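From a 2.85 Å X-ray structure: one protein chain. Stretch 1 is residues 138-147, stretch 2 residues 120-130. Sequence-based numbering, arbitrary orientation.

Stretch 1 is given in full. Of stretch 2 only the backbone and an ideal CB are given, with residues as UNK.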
ATOM      1  N   ARG A 138      -4.500 -27.878  17.934  1.00 63.19           N
ATOM      2  CA  ARG A 138      -3.994 -28.385  19.208  1.00 63.63           C
ATOM      3  C   ARG A 138      -3.186 -29.681  19.005  1.00 63.57           C
ATOM      4  O   ARG A 138      -2.103 -29.838  19.580  1.00 63.70           O
ATOM      5  CB  ARG A 138      -5.144 -28.605  20.201  1.00 63.82           C
ATOM      6  CG  ARG A 138      -4.708 -29.054  21.590  1.00 64.83           C
ATOM      7  CD  ARG A 138      -5.828 -29.775  22.327  1.00 67.63           C
ATOM      8  NE  ARG A 138      -5.465 -30.066  23.718  1.00 69.49           N
ATOM      9  CZ  ARG A 138      -5.873 -29.362  24.776  1.00 70.66           C
ATOM     10  NH1 ARG A 138      -6.673 -28.306  24.629  1.00 70.96           N
ATOM     11  NH2 ARG A 138      -5.482 -29.716  25.993  1.00 71.04           N
ATOM     12  N   THR A 139      -3.713 -30.597  18.191  1.00 63.44           N
ATOM     13  CA  THR A 139      -3.041 -31.866  17.916  1.00 63.45           C
ATOM     14  C   THR A 139      -1.791 -31.613  17.087  1.00 63.57           C
ATOM     15  O   THR A 139      -0.729 -32.186  17.349  1.00 63.63           O
ATOM     16  CB  THR A 139      -3.968 -32.870  17.181  1.00 63.39           C
ATOM     17  OG1 THR A 139      -5.124 -33.140  17.986  1.00 63.35           O
ATOM     18  CG2 THR A 139      -3.239 -34.181  16.898  1.00 62.88           C
ATOM     19  N   ARG A 140      -1.937 -30.736  16.097  1.00 63.63           N
ATOM     20  CA  ARG A 140      -0.858 -30.361  15.192  1.00 63.64           C
ATOM     21  C   ARG A 140       0.377 -29.917  15.975  1.00 63.15           C
ATOM     22  O   ARG A 140       1.498 -30.312  15.648  1.00 63.16           O
ATOM     23  CB  ARG A 140      -1.342 -29.261  14.240  1.00 63.85           C
ATOM     24  CG  ARG A 140      -0.468 -29.039  13.015  1.00 65.60           C
ATOM     25  CD  ARG A 140      -1.064 -27.984  12.071  1.00 68.41           C
ATOM     26  NE  ARG A 140      -2.174 -28.525  11.286  1.00 70.12           N
ATOM     27  CZ  ARG A 140      -2.083 -28.910  10.015  1.00 71.13           C
ATOM     28  NH1 ARG A 140      -0.930 -28.803   9.363  1.00 71.27           N
ATOM     29  NH2 ARG A 140      -3.148 -29.399   9.391  1.00 71.40           N
ATOM     30  N   ASP A 141       0.164 -29.123  17.023  1.00 62.53           N
ATOM     31  CA  ASP A 141       1.251 -28.707  17.906  1.00 62.09           C
ATOM     32  C   ASP A 141       1.887 -29.866  18.670  1.00 61.65           C
ATOM     33  O   ASP A 141       3.108 -29.908  18.836  1.00 61.56           O
ATOM     34  CB  ASP A 141       0.775 -27.647  18.890  1.00 62.22           C
ATOM     35  CG  ASP A 141       1.048 -26.244  18.404  1.00 62.52           C
ATOM     36  OD1 ASP A 141       1.149 -26.038  17.179  1.00 62.79           O
ATOM     37  OD2 ASP A 141       1.166 -25.345  19.257  1.00 62.93           O
ATOM     38  N   TYR A 142       1.057 -30.798  19.136  1.00 61.00           N
ATOM     39  CA  TYR A 142       1.555 -31.969  19.847  1.00 60.32           C
ATOM     40  C   TYR A 142       2.388 -32.839  18.908  1.00 59.67           C
ATOM     41  O   TYR A 142       3.500 -33.240  19.247  1.00 59.03           O
ATOM     42  CB  TYR A 142       0.397 -32.765  20.471  1.00 60.40           C
ATOM     43  CG  TYR A 142       0.840 -33.933  21.331  1.00 60.56           C
ATOM     44  CD1 TYR A 142       1.453 -33.723  22.569  1.00 61.08           C
ATOM     45  CD2 TYR A 142       0.641 -35.245  20.907  1.00 60.53           C
ATOM     46  CE1 TYR A 142       1.867 -34.795  23.360  1.00 61.38           C
ATOM     47  CE2 TYR A 142       1.046 -36.323  21.686  1.00 60.98           C
ATOM     48  CZ  TYR A 142       1.660 -36.092  22.910  1.00 61.65           C
ATOM     49  OH  TYR A 142       2.065 -37.162  23.683  1.00 62.21           O
ATOM     50  N   LEU A 143       1.842 -33.090  17.718  1.00 59.37           N
ATOM     51  CA  LEU A 143       2.496 -33.877  16.677  1.00 59.10           C
ATOM     52  C   LEU A 143       3.919 -33.372  16.407  1.00 59.24           C
ATOM     53  O   LEU A 143       4.886 -34.128  16.561  1.00 59.20           O
ATOM     54  CB  LEU A 143       1.659 -33.840  15.396  1.00 58.88           C
ATOM     55  CG  LEU A 143       1.617 -35.003  14.396  1.00 58.77           C
ATOM     56  CD1 LEU A 143       0.960 -34.537  13.111  1.00 58.13           C
ATOM     57  CD2 LEU A 143       2.980 -35.580  14.075  1.00 59.36           C
ATOM     58  N   VAL A 144       4.056 -32.098  16.036  1.00 59.28           N
ATOM     59  CA  VAL A 144       5.381 -31.563  15.706  1.00 59.52           C
ATOM     60  C   VAL A 144       6.342 -31.510  16.906  1.00 59.85           C
ATOM     61  O   VAL A 144       7.558 -31.469  16.711  1.00 60.16           O
ATOM     62  CB  VAL A 144       5.350 -30.187  14.949  1.00 59.51           C
ATOM     63  CG1 VAL A 144       4.162 -30.093  14.008  1.00 59.25           C
ATOM     64  CG2 VAL A 144       5.363 -29.022  15.903  1.00 59.39           C
ATOM     65  N   SER A 145       5.805 -31.532  18.132  1.00 59.98           N
ATOM     66  CA  SER A 145       6.638 -31.462  19.340  1.00 60.00           C
ATOM     67  C   SER A 145       7.587 -32.657  19.447  1.00 60.21           C
ATOM     68  O   SER A 145       8.666 -32.551  20.031  1.00 60.33           O
ATOM     69  CB  SER A 145       5.787 -31.319  20.612  1.00 60.01           C
ATOM     70  OG  SER A 145       5.266 -32.562  21.072  1.00 59.79           O
ATOM     71  N   PHE A 146       7.184 -33.780  18.860  1.00 60.31           N
ATOM     72  CA  PHE A 146       8.016 -34.979  18.810  1.00 60.34           C
ATOM     73  C   PHE A 146       9.359 -34.721  18.152  1.00 60.31           C
ATOM     74  O   PHE A 146      10.365 -35.305  18.538  1.00 60.46           O
ATOM     75  CB  PHE A 146       7.290 -36.092  18.068  1.00 60.36           C
ATOM     76  CG  PHE A 146       6.277 -36.804  18.904  1.00 60.37           C
ATOM     77  CD1 PHE A 146       6.618 -37.959  19.593  1.00 59.97           C
ATOM     78  CD2 PHE A 146       4.981 -36.318  19.011  1.00 60.29           C
ATOM     79  CE1 PHE A 146       5.686 -38.621  20.362  1.00 59.92           C
ATOM     80  CE2 PHE A 146       4.045 -36.974  19.787  1.00 60.22           C
ATOM     81  CZ  PHE A 146       4.397 -38.127  20.464  1.00 60.12           C
ATOM     82  N   GLY A 147       9.364 -33.840  17.160  1.00 60.22           N
ATOM     83  CA  GLY A 147      10.578 -33.503  16.442  1.00 60.23           C
ATOM     84  C   GLY A 147      11.704 -33.089  17.358  1.00 60.12           C
ATOM     85  O   GLY A 147      12.717 -33.774  17.441  1.00 60.17           O
ATOM     86  N   UNK A 120       7.054 -45.055  19.427  1.00 65.64           N
ATOM     87  CA  UNK A 120       5.825 -45.792  19.734  1.00 66.42           C
ATOM     88  C   UNK A 120       4.651 -44.828  19.843  1.00 66.40           C
ATOM     89  O   UNK A 120       3.641 -44.983  19.154  1.00 66.30           O
ATOM     90  CB  UNK A 120       5.979 -46.591  21.030  1.00 66.42           C
ATOM     91  N   UNK A 121       4.811 -43.829  20.711  1.00 66.57           N
ATOM     92  CA  UNK A 121       3.836 -42.761  20.900  1.00 66.75           C
ATOM     93  C   UNK A 121       3.420 -42.095  19.589  1.00 66.48           C
ATOM     94  O   UNK A 121       2.227 -41.967  19.312  1.00 66.48           O
ATOM     95  CB  UNK A 121       4.406 -41.707  21.851  1.00 66.75           C
ATOM     96  N   UNK A 122       4.407 -41.674  18.795  1.00 66.28           N
ATOM     97  CA  UNK A 122       4.160 -41.013  17.510  1.00 65.89           C
ATOM     98  C   UNK A 122       3.240 -41.838  16.615  1.00 65.78           C
ATOM     99  O   UNK A 122       2.257 -41.320  16.081  1.00 65.61           O
ATOM    100  CB  UNK A 122       5.484 -40.751  16.789  1.00 65.89           C
ATOM    101  N   UNK A 123       3.561 -43.121  16.467  1.00 65.81           N
ATOM    102  CA  UNK A 123       2.732 -44.048  15.700  1.00 65.95           C
ATOM    103  C   UNK A 123       1.327 -44.180  16.307  1.00 66.13           C
ATOM    104  O   UNK A 123       0.331 -44.246  15.580  1.00 66.20           O
ATOM    105  CB  UNK A 123       3.406 -45.420  15.632  1.00 65.95           C
ATOM    106  N   UNK A 124       1.256 -44.208  17.636  1.00 66.15           N
ATOM    107  CA  UNK A 124      -0.024 -44.263  18.330  1.00 66.33           C
ATOM    108  C   UNK A 124      -0.866 -43.015  18.067  1.00 66.16           C
ATOM    109  O   UNK A 124      -2.077 -43.120  17.833  1.00 66.45           O
ATOM    110  CB  UNK A 124       0.202 -44.433  19.834  1.00 66.33           C
ATOM    111  N   UNK A 125      -0.225 -41.844  18.091  1.00 65.72           N
ATOM    112  CA  UNK A 125      -0.923 -40.579  17.851  1.00 65.25           C
ATOM    113  C   UNK A 125      -1.489 -40.514  16.442  1.00 65.11           C
ATOM    114  O   UNK A 125      -2.617 -40.066  16.241  1.00 65.11           O
ATOM    115  CB  UNK A 125       0.020 -39.397  18.087  1.00 65.25           C
ATOM    116  N   UNK A 126      -0.700 -40.965  15.471  1.00 65.01           N
ATOM    117  CA  UNK A 126      -1.129 -40.986  14.076  1.00 64.82           C
ATOM    118  C   UNK A 126      -2.256 -41.995  13.869  1.00 64.90           C
ATOM    119  O   UNK A 126      -3.182 -41.753  13.092  1.00 64.77           O
ATOM    120  CB  UNK A 126       0.051 -41.316  13.160  1.00 64.82           C
ATOM    121  N   UNK A 127      -2.175 -43.118  14.581  1.00 65.02           N
ATOM    122  CA  UNK A 127      -3.237 -44.120  14.578  1.00 65.22           C
ATOM    123  C   UNK A 127      -4.533 -43.483  15.076  1.00 65.07           C
ATOM    124  O   UNK A 127      -5.620 -43.784  14.570  1.00 65.15           O
ATOM    125  CB  UNK A 127      -2.856 -45.323  15.443  1.00 65.22           C
ATOM    126  N   UNK A 128      -4.401 -42.588  16.056  1.00 64.82           N
ATOM    127  CA  UNK A 128      -5.524 -41.815  16.576  1.00 64.74           C
ATOM    128  C   UNK A 128      -6.126 -40.884  15.538  1.00 64.63           C
ATOM    129  O   UNK A 128      -7.330 -40.927  15.285  1.00 64.65           O
ATOM    130  CB  UNK A 128      -5.078 -41.002  17.793  1.00 64.74           C
ATOM    131  N   UNK A 129      -5.281 -40.050  14.935  1.00 64.64           N
ATOM    132  CA  UNK A 129      -5.681 -39.150  13.844  1.00 64.44           C
ATOM    133  C   UNK A 129      -6.371 -39.928  12.711  1.00 64.37           C
ATOM    134  O   UNK A 129      -7.395 -39.488  12.185  1.00 64.39           O
ATOM    135  CB  UNK A 129      -4.462 -38.402  13.301  1.00 64.44           C
ATOM    136  N   UNK A 130      -5.810 -41.087  12.367  1.00 64.29           N
ATOM    137  CA  UNK A 130      -6.333 -41.940  11.300  1.00 64.18           C
ATOM    138  C   UNK A 130      -7.744 -42.432  11.585  1.00 64.14           C
ATOM    139  O   UNK A 130      -8.590 -42.419  10.692  1.00 64.18           O
ATOM    140  CB  UNK A 130      -5.407 -43.139  11.088  1.00 64.18           C
TER

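The two helices run nearly antiparallel, at 156° between their N-to-C directions, with axes 10.6 Å apart at closest approach. Stretch 1 offers Thr139, Tyr142, Leu143 and Phe146 along its facing side.

Position 120 points away, with nothing of stretch 1 near its ideal CB; many residues, polar ones included, would suit. It is Glu120.

At position 121 CA-to-CB points toward stretch 1, and the ideal CB lies 3.7 Å from Phe146 CE1 and 5.4 Å from Tyr142 OH. An apolar chain could cover the ring, but the phenol hydroxyl also invites an acceptor of medium length, so Glu or Gln are reasonable. The residue is Glu121, whose OE1 accepts a hydrogen bond of 2.7 Å from Tyr142 OH, at the edge of the tyrosine ring; the same OE1 is 3.4 Å from Phe146 CZ.

Position 122 points sideways, yet its ideal CB is 4.1 Å from Phe146 CD1, and its CA lies over one face of that ring. The isobutyl end of Leu143 is also within reach of a medium-length apolar chain, such as Leu, Ile or Met. Leu122 places CD1 3.9 Å from Leu143 CD2.

Positions 123 and 124 are out of reach of stretch 1, which sets no demand on either; they are Glu123 and Gln124.

Position 125 points toward the middle of the facing side. Its ideal CB is 4.8 Å from Tyr142 CE2 and 5.0 Å from Phe146 CE2, a gap between two rings that a medium-sized apolar chain such as Leu, Met or Ile could fill. Leu125 has the largest covered area of either stretch. Its CD1 lies 3.6 Å from Tyr142 CD2, at that ring's edge, and its CD2 lies 4.0 Å from Leu143 CG and 4.2 Å from Phe146 CE2.

Position 126 points sideways, with no atom of stretch 1 close to its ideal CB; a long apolar chain could lean inward. Leu126 does so at its end, but its CD2 stays 4.6 Å from Leu143 CD1.

Position 127 is out of reach, so many residues would suit; it is Lys127. At position 128, also out of reach, Leu125 O lies 3.1 Å from the ideal CB, which makes glycine an easy fit without excluding others; it is Gly128.

Position 129 points toward stretch 1, but its ideal CB is still 5.7 Å from Thr139 CG2, so a longer apolar chain is needed. Ile129 reaches with CD1, 4.1 Å from Thr139 CG2 and 4.3 Å from Leu143 CD1.

Position 130 is out of reach and undemanding; Ala130 makes no contact.

Stretch 2 (120-130) EELEQLLKGIA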
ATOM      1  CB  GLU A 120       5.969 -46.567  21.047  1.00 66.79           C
ATOM      2  CG  GLU A 120       6.827 -47.827  20.971  1.00 69.24           C
ATOM      3  CD  GLU A 120       6.108 -49.012  20.332  1.00 72.64           C
ATOM      4  OE1 GLU A 120       6.764 -50.081  20.174  1.00 73.51           O
ATOM      5  OE2 GLU A 120       4.898 -48.881  19.997  1.00 73.75           O
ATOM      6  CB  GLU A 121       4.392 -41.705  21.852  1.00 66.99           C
ATOM      7  CG  GLU A 121       3.900 -41.805  23.284  1.00 68.75           C
ATOM      8  CD  GLU A 121       4.001 -40.468  24.013  1.00 71.31           C
ATOM      9  OE1 GLU A 121       3.469 -39.457  23.488  1.00 71.32           O
ATOM     10  OE2 GLU A 121       4.610 -40.427  25.109  1.00 72.64           O
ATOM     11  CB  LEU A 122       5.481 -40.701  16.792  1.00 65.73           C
ATOM     12  CG  LEU A 122       5.427 -40.162  15.357  1.00 65.37           C
ATOM     13  CD1 LEU A 122       4.620 -38.874  15.260  1.00 65.65           C
ATOM     14  CD2 LEU A 122       6.830 -39.944  14.823  1.00 65.32           C
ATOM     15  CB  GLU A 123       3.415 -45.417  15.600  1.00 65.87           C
ATOM     16  CG  GLU A 123       2.752 -46.381  14.622  1.00 65.44           C
ATOM     17  CD  GLU A 123       3.654 -47.535  14.220  1.00 65.24           C
ATOM     18  OE1 GLU A 123       4.879 -47.466  14.459  1.00 64.76           O
ATOM     19  OE2 GLU A 123       3.131 -48.513  13.645  1.00 65.64           O
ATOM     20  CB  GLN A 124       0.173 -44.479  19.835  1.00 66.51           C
ATOM     21  CG  GLN A 124       0.666 -45.874  20.211  1.00 67.64           C
ATOM     22  CD  GLN A 124      -0.275 -46.977  19.750  1.00 69.24           C
ATOM     23  OE1 GLN A 124       0.036 -47.729  18.824  1.00 69.81           O
ATOM     24  NE2 GLN A 124      -1.436 -47.068  20.388  1.00 69.90           N
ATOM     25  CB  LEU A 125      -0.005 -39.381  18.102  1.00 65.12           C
ATOM     26  CG  LEU A 125      -0.653 -38.004  17.912  1.00 65.07           C
ATOM     27  CD1 LEU A 125      -1.484 -37.601  19.118  1.00 64.86           C
ATOM     28  CD2 LEU A 125       0.400 -36.962  17.635  1.00 65.82           C
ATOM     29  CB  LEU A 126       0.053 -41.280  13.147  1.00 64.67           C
ATOM     30  CG  LEU A 126       1.107 -40.179  12.973  1.00 63.93           C
ATOM     31  CD1 LEU A 126       2.402 -40.760  12.410  1.00 63.91           C
ATOM     32  CD2 LEU A 126       0.593 -39.039  12.093  1.00 62.51           C
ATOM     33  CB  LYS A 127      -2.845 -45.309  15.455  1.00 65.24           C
ATOM     34  CG  LYS A 127      -3.260 -46.674  14.912  1.00 66.11           C
ATOM     35  CD  LYS A 127      -2.242 -47.744  15.353  1.00 67.56           C
ATOM     36  CE  LYS A 127      -2.683 -49.175  15.018  1.00 67.95           C
ATOM     37  NZ  LYS A 127      -3.617 -49.745  16.041  1.00 67.87           N
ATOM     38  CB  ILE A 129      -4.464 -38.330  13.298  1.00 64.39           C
ATOM     39  CG1 ILE A 129      -3.791 -37.553  14.434  1.00 64.04           C
ATOM     40  CG2 ILE A 129      -4.896 -37.362  12.189  1.00 64.30           C
ATOM     41  CD1 ILE A 129      -2.384 -37.108  14.146  1.00 64.01           C
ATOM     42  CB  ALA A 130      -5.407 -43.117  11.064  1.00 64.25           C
TER
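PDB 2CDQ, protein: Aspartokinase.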